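Local coordinates for protein arginase, mitochondrial (Medicago truncatula, PDB 6VSS) that hydrolyses L-arginine to urea and L-ornithine with two manganese ions per subunit, and also converts agmatine to putrescine and urea, at residues 72-77 against 196-201; 76-81 against 312-317. All blocks are in the same frame, centred on the assembly; numbering follows the deposited sequence.

Contact 1: 72-77 against 196-201; sequences GHHSSF and NYYSHA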
# COMPACT_ATOMS: atom_id res chain seq x y z
N GLY B 72 -12.88 -7.56 20.17
CA GLY B 72 -13.38 -7.15 18.84
C GLY B 72 -14.67 -7.82 18.53
O GLY B 72 -15.30 -7.43 17.52
N HIS B 73 -15.12 -8.78 19.36
CA HIS B 73 -16.20 -9.70 18.92
C HIS B 73 -17.58 -9.01 18.97
O HIS B 73 -18.59 -9.65 18.63
CB HIS B 73 -16.13 -11.04 19.63
CG HIS B 73 -16.56 -11.00 21.06
ND1 HIS B 73 -15.72 -10.59 22.05
CD2 HIS B 73 -17.72 -11.37 21.65
CE1 HIS B 73 -16.35 -10.66 23.21
NE2 HIS B 73 -17.60 -11.17 22.99
N HIS B 74 -17.64 -7.77 19.42
CA HIS B 74 -18.92 -7.02 19.56
C HIS B 74 -19.07 -6.08 18.36
O HIS B 74 -20.08 -5.43 18.29
CB HIS B 74 -18.99 -6.32 20.94
CG HIS B 74 -19.28 -7.27 22.05
ND1 HIS B 74 -20.03 -8.43 21.85
CD2 HIS B 74 -18.90 -7.29 23.34
CE1 HIS B 74 -20.12 -9.11 22.97
NE2 HIS B 74 -19.42 -8.44 23.91
N SER B 75 -18.08 -6.01 17.49
CA SER B 75 -18.08 -5.12 16.29
C SER B 75 -19.06 -5.69 15.25
O SER B 75 -19.20 -6.93 15.13
CB SER B 75 -16.71 -4.95 15.73
OG SER B 75 -15.78 -4.51 16.70
N SER B 76 -19.68 -4.80 14.49
CA SER B 76 -20.75 -5.11 13.51
C SER B 76 -20.12 -5.47 12.15
O SER B 76 -20.75 -6.21 11.40
CB SER B 76 -21.69 -3.92 13.42
OG SER B 76 -20.94 -2.71 13.44
N PHE B 77 -18.90 -5.00 11.87
CA PHE B 77 -18.31 -5.07 10.50
C PHE B 77 -16.94 -5.73 10.56
O PHE B 77 -16.70 -6.58 9.72
CB PHE B 77 -18.31 -3.66 9.89
CG PHE B 77 -17.53 -3.47 8.61
CD1 PHE B 77 -17.99 -4.00 7.41
CD2 PHE B 77 -16.35 -2.73 8.61
CE1 PHE B 77 -17.26 -3.82 6.25
CE2 PHE B 77 -15.63 -2.55 7.44
CZ PHE B 77 -16.09 -3.08 6.26
N ASN B 196 -27.93 -8.13 19.93
CA ASN B 196 -26.70 -8.14 20.77
C ASN B 196 -26.72 -6.97 21.76
O ASN B 196 -26.23 -5.86 21.44
CB ASN B 196 -25.39 -8.08 19.98
CG ASN B 196 -24.18 -8.25 20.88
OD1 ASN B 196 -24.33 -8.52 22.07
ND2 ASN B 196 -22.98 -8.11 20.33
N TYR B 197 -27.21 -7.25 22.95
CA TYR B 197 -27.18 -6.37 24.13
C TYR B 197 -25.83 -5.63 24.33
O TYR B 197 -25.81 -4.51 24.79
CB TYR B 197 -27.47 -7.28 25.31
CG TYR B 197 -27.59 -6.52 26.59
CD1 TYR B 197 -28.79 -5.92 26.93
CD2 TYR B 197 -26.51 -6.41 27.45
CE1 TYR B 197 -28.93 -5.24 28.12
CE2 TYR B 197 -26.63 -5.72 28.64
CZ TYR B 197 -27.85 -5.13 28.98
OH TYR B 197 -28.00 -4.44 30.14
N TYR B 198 -24.71 -6.29 24.05
CA TYR B 198 -23.33 -5.79 24.29
C TYR B 198 -22.69 -5.24 23.01
O TYR B 198 -21.45 -5.18 22.95
CB TYR B 198 -22.46 -6.94 24.83
CG TYR B 198 -22.91 -7.43 26.18
CD1 TYR B 198 -22.62 -6.69 27.31
CD2 TYR B 198 -23.67 -8.59 26.32
CE1 TYR B 198 -23.04 -7.09 28.56
CE2 TYR B 198 -24.10 -9.01 27.57
CZ TYR B 198 -23.78 -8.26 28.69
OH TYR B 198 -24.18 -8.62 29.95
N SER B 199 -23.48 -4.92 21.99
CA SER B 199 -22.97 -4.43 20.67
C SER B 199 -22.12 -3.17 20.90
O SER B 199 -22.44 -2.40 21.81
CB SER B 199 -24.13 -4.14 19.74
OG SER B 199 -23.73 -3.31 18.64
N HIS B 200 -21.19 -2.89 19.99
CA HIS B 200 -20.36 -1.65 20.03
C HIS B 200 -21.17 -0.42 19.64
O HIS B 200 -20.64 0.69 19.77
CB HIS B 200 -19.11 -1.83 19.18
CG HIS B 200 -19.29 -1.73 17.71
ND1 HIS B 200 -18.23 -1.40 16.89
CD2 HIS B 200 -20.35 -1.92 16.90
CE1 HIS B 200 -18.61 -1.41 15.64
NE2 HIS B 200 -19.89 -1.75 15.61
N ALA B 201 -22.45 -0.61 19.29
CA ALA B 201 -23.42 0.43 18.88
C ALA B 201 -24.49 0.69 19.96
O ALA B 201 -25.42 1.50 19.66
CB ALA B 201 -24.06 -0.03 17.57
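His74 and His200 each reach across from their own loop, each ring laid against the partner loop. The imidazole of His74, with CG anti to its carbonyl carbon (chi1 -76°), presents one face to the chain at Tyr198: the carbonyl O of Tyr198 sits 3.1 Å from His74 CG, over the rim of the ring, and Tyr198 CB makes a CH-pi contact 3.7 Å from the centroid of the His74 ring. The two aromatic side chains run side by side in the same direction but barely overlap. The ring of His73 lies against the opposite face of His74, while the amide of Asn196 crosses His74 at about a right angle.

Each segment contains a type I turn, Gly72 to Ser75 and Asn196 to Ser199, in loops that follow parallel strands of the arginase alpha/beta fold, on the rim of the dimanganese site. Asn196, a substrate-binding residue by similarity, accepts at OD1 from Tyr198 N at 3.0 Å, forming an Asx turn, and the backbones are joined where His200 N donates to His74 O (3.3 Å).

His200 takes the crowded first torsion (chi1 77°), which lays its ring flat on Ser75: CA of Ser75 stands 3.7 Å from the ring centroid of His200, almost on the normal. At the ring edge Ser76 OG and His200 NE2 share a short 2.6 Å hydrogen bond. Ser76 binds L-ornithine, so this bond is consistent with His200 acting as a second-shell residue that positions its hydroxyl. ND1 of His200 is bonded to Glu312, so both ring nitrogens are held and the ring's rotation is fixed.

Contact 2: 76-81 against 312-317; sequences SFHEGS and EYNPQR
Two loops at the C-terminal ends of strands 63-69 and 305-311 of the parallel sheet meet beside the dimanganese site, the second beginning with Glu312, thought to bind substrate. His78, with CG anti to its backbone N (chi1 -164°), projects its imidazole among three side chains of 312-317. The bent chain of Arg317 brings CD over one face of the ring, a CH-pi contact 4.2 Å from the centroid of His78. Gln316, extended beyond CG, comes to the ring edge, its OE1 3.3 Å from His78 CE1. The amide of Asn314 crosses His78 at about a right angle, and its ND2 is hydrogen-bonded to Ser282.

ND1 of His78 accepts from Gly80 N in the ring plane (3.0 Å), which fixes how the imidazole is turned. Packing at Gly80 is close: Asn314 OD1 and Gln316 OE1 both lie 3.2 Å from Gly80 CA. One residue on, Ser81 CA makes a C-H...O contact of 3.0 Å with Tyr313 O, a buried carbonyl oxygen with no polar partner in the model.

The guanidinium of Arg317 turns one face to the ring edge of Phe77, the planes 88° apart, while its NE is bonded to Val281 O; Phe77 also packs on Asp95 of a neighbouring subunit. Nearer the metals, a water bridges the loops, hydrogen-bonded to Glu312 OE2 at 2.6 Å and, at a longer 3.3 Å, to His78 O, while Glu312 OE1 takes a bond from His160 N.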
# COMPACT_ATOMS: atom_id res chain seq x y z
N SER B 76 -19.68 -4.80 14.49
CA SER B 76 -20.75 -5.11 13.51
C SER B 76 -20.12 -5.47 12.15
O SER B 76 -20.75 -6.21 11.40
CB SER B 76 -21.69 -3.92 13.42
OG SER B 76 -20.94 -2.71 13.44
N PHE B 77 -18.90 -5.00 11.87
CA PHE B 77 -18.31 -5.07 10.50
C PHE B 77 -16.94 -5.73 10.56
O PHE B 77 -16.70 -6.58 9.72
CB PHE B 77 -18.31 -3.66 9.89
CG PHE B 77 -17.53 -3.47 8.61
CD1 PHE B 77 -17.99 -4.00 7.41
CD2 PHE B 77 -16.35 -2.73 8.61
CE1 PHE B 77 -17.26 -3.82 6.25
CE2 PHE B 77 -15.63 -2.55 7.44
CZ PHE B 77 -16.09 -3.08 6.26
N HIS B 78 -16.04 -5.30 11.45
CA HIS B 78 -14.63 -5.77 11.47
C HIS B 78 -14.11 -5.82 12.92
O HIS B 78 -14.28 -4.83 13.68
CB HIS B 78 -13.82 -4.89 10.50
CG HIS B 78 -12.51 -5.50 10.15
ND1 HIS B 78 -11.56 -5.76 11.12
CD2 HIS B 78 -12.01 -5.96 8.97
CE1 HIS B 78 -10.51 -6.32 10.54
NE2 HIS B 78 -10.76 -6.47 9.23
N GLU B 79 -13.52 -6.94 13.31
CA GLU B 79 -13.08 -7.20 14.71
C GLU B 79 -11.61 -6.85 14.97
O GLU B 79 -11.15 -7.13 16.05
CB GLU B 79 -13.32 -8.67 15.02
CG GLU B 79 -14.77 -9.10 14.84
CD GLU B 79 -15.15 -10.49 15.32
OE1 GLU B 79 -14.36 -11.15 15.96
OE2 GLU B 79 -16.25 -10.91 15.03
N GLY B 80 -10.92 -6.24 14.02
CA GLY B 80 -9.50 -5.87 14.11
C GLY B 80 -9.13 -5.03 15.32
O GLY B 80 -7.95 -5.08 15.76
N SER B 81 -10.03 -4.20 15.87
CA SER B 81 -9.65 -3.38 17.06
C SER B 81 -9.24 -4.31 18.21
O SER B 81 -8.57 -3.83 19.08
CB SER B 81 -10.71 -2.40 17.47
OG SER B 81 -11.88 -3.11 17.93
N GLU B 312 -11.55 1.57 19.16
CA GLU B 312 -11.90 1.36 17.76
C GLU B 312 -10.67 1.69 16.87
O GLU B 312 -10.82 1.60 15.64
CB GLU B 312 -13.12 2.22 17.37
CG GLU B 312 -14.46 1.77 17.95
CD GLU B 312 -15.15 0.55 17.36
OE1 GLU B 312 -15.98 -0.07 18.11
OE2 GLU B 312 -14.83 0.18 16.23
N TYR B 313 -9.45 1.85 17.42
CA TYR B 313 -8.24 1.73 16.56
C TYR B 313 -8.23 0.27 16.03
O TYR B 313 -8.32 -0.66 16.83
CB TYR B 313 -6.91 2.07 17.24
CG TYR B 313 -5.72 1.71 16.39
CD1 TYR B 313 -5.68 2.02 15.04
CD2 TYR B 313 -4.61 1.05 16.92
CE1 TYR B 313 -4.57 1.70 14.25
CE2 TYR B 313 -3.52 0.69 16.13
CZ TYR B 313 -3.49 1.04 14.80
OH TYR B 313 -2.38 0.75 14.02
N ASN B 314 -8.13 0.10 14.70
CA ASN B 314 -8.08 -1.21 14.00
C ASN B 314 -6.78 -1.25 13.21
O ASN B 314 -6.69 -0.78 12.08
CB ASN B 314 -9.34 -1.33 13.13
CG ASN B 314 -9.46 -2.70 12.49
OD1 ASN B 314 -8.46 -3.41 12.39
ND2 ASN B 314 -10.68 -3.07 12.08
N PRO B 315 -5.72 -1.88 13.75
CA PRO B 315 -4.46 -1.96 13.04
C PRO B 315 -4.49 -2.76 11.73
O PRO B 315 -3.71 -2.51 10.88
CB PRO B 315 -3.50 -2.65 14.04
CG PRO B 315 -4.33 -3.12 15.19
CD PRO B 315 -5.71 -2.53 15.06
N GLN B 316 -5.45 -3.65 11.56
CA GLN B 316 -5.67 -4.38 10.28
C GLN B 316 -6.17 -3.42 9.21
O GLN B 316 -6.15 -3.86 8.11
CB GLN B 316 -6.72 -5.47 10.36
CG GLN B 316 -6.26 -6.62 11.23
CD GLN B 316 -7.18 -7.82 11.27
OE1 GLN B 316 -8.09 -7.87 12.08
NE2 GLN B 316 -6.87 -8.84 10.49
N ARG B 317 -6.66 -2.24 9.54
CA ARG B 317 -7.15 -1.33 8.47
C ARG B 317 -6.27 -0.08 8.40
O ARG B 317 -6.64 0.84 7.69
CB ARG B 317 -8.63 -1.03 8.66
CG ARG B 317 -9.46 -2.29 8.81
CD ARG B 317 -10.76 -2.37 8.07
NE ARG B 317 -11.39 -1.08 8.06
CZ ARG B 317 -12.02 -0.57 7.02
NH1 ARG B 317 -12.12 -1.26 5.90
NH2 ARG B 317 -12.56 0.62 7.12
O HOH W 1 -15.32 -2.25 15.37

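From the N terminus the chain leaves strand 63-69 and enters the loop 72-81, from which both contacts start. Contact 1 closes the shorter loop, returning at 196-201 after strand 178-183; contact 2 closes the longer one, reaching 312-317 after strand 305-311. Contact 1 both starts and ends earlier along the chain, so the two closures cross rather than nest, sharing Ser76 and Phe77. The loop after the first strand thus joins two others beside the manganese pair. The centres of the two contacts are about 11 Å apart, and a hydrogen bond of 2.9 Å between His200 ND1 and Glu312 OE1 links one contact to the other.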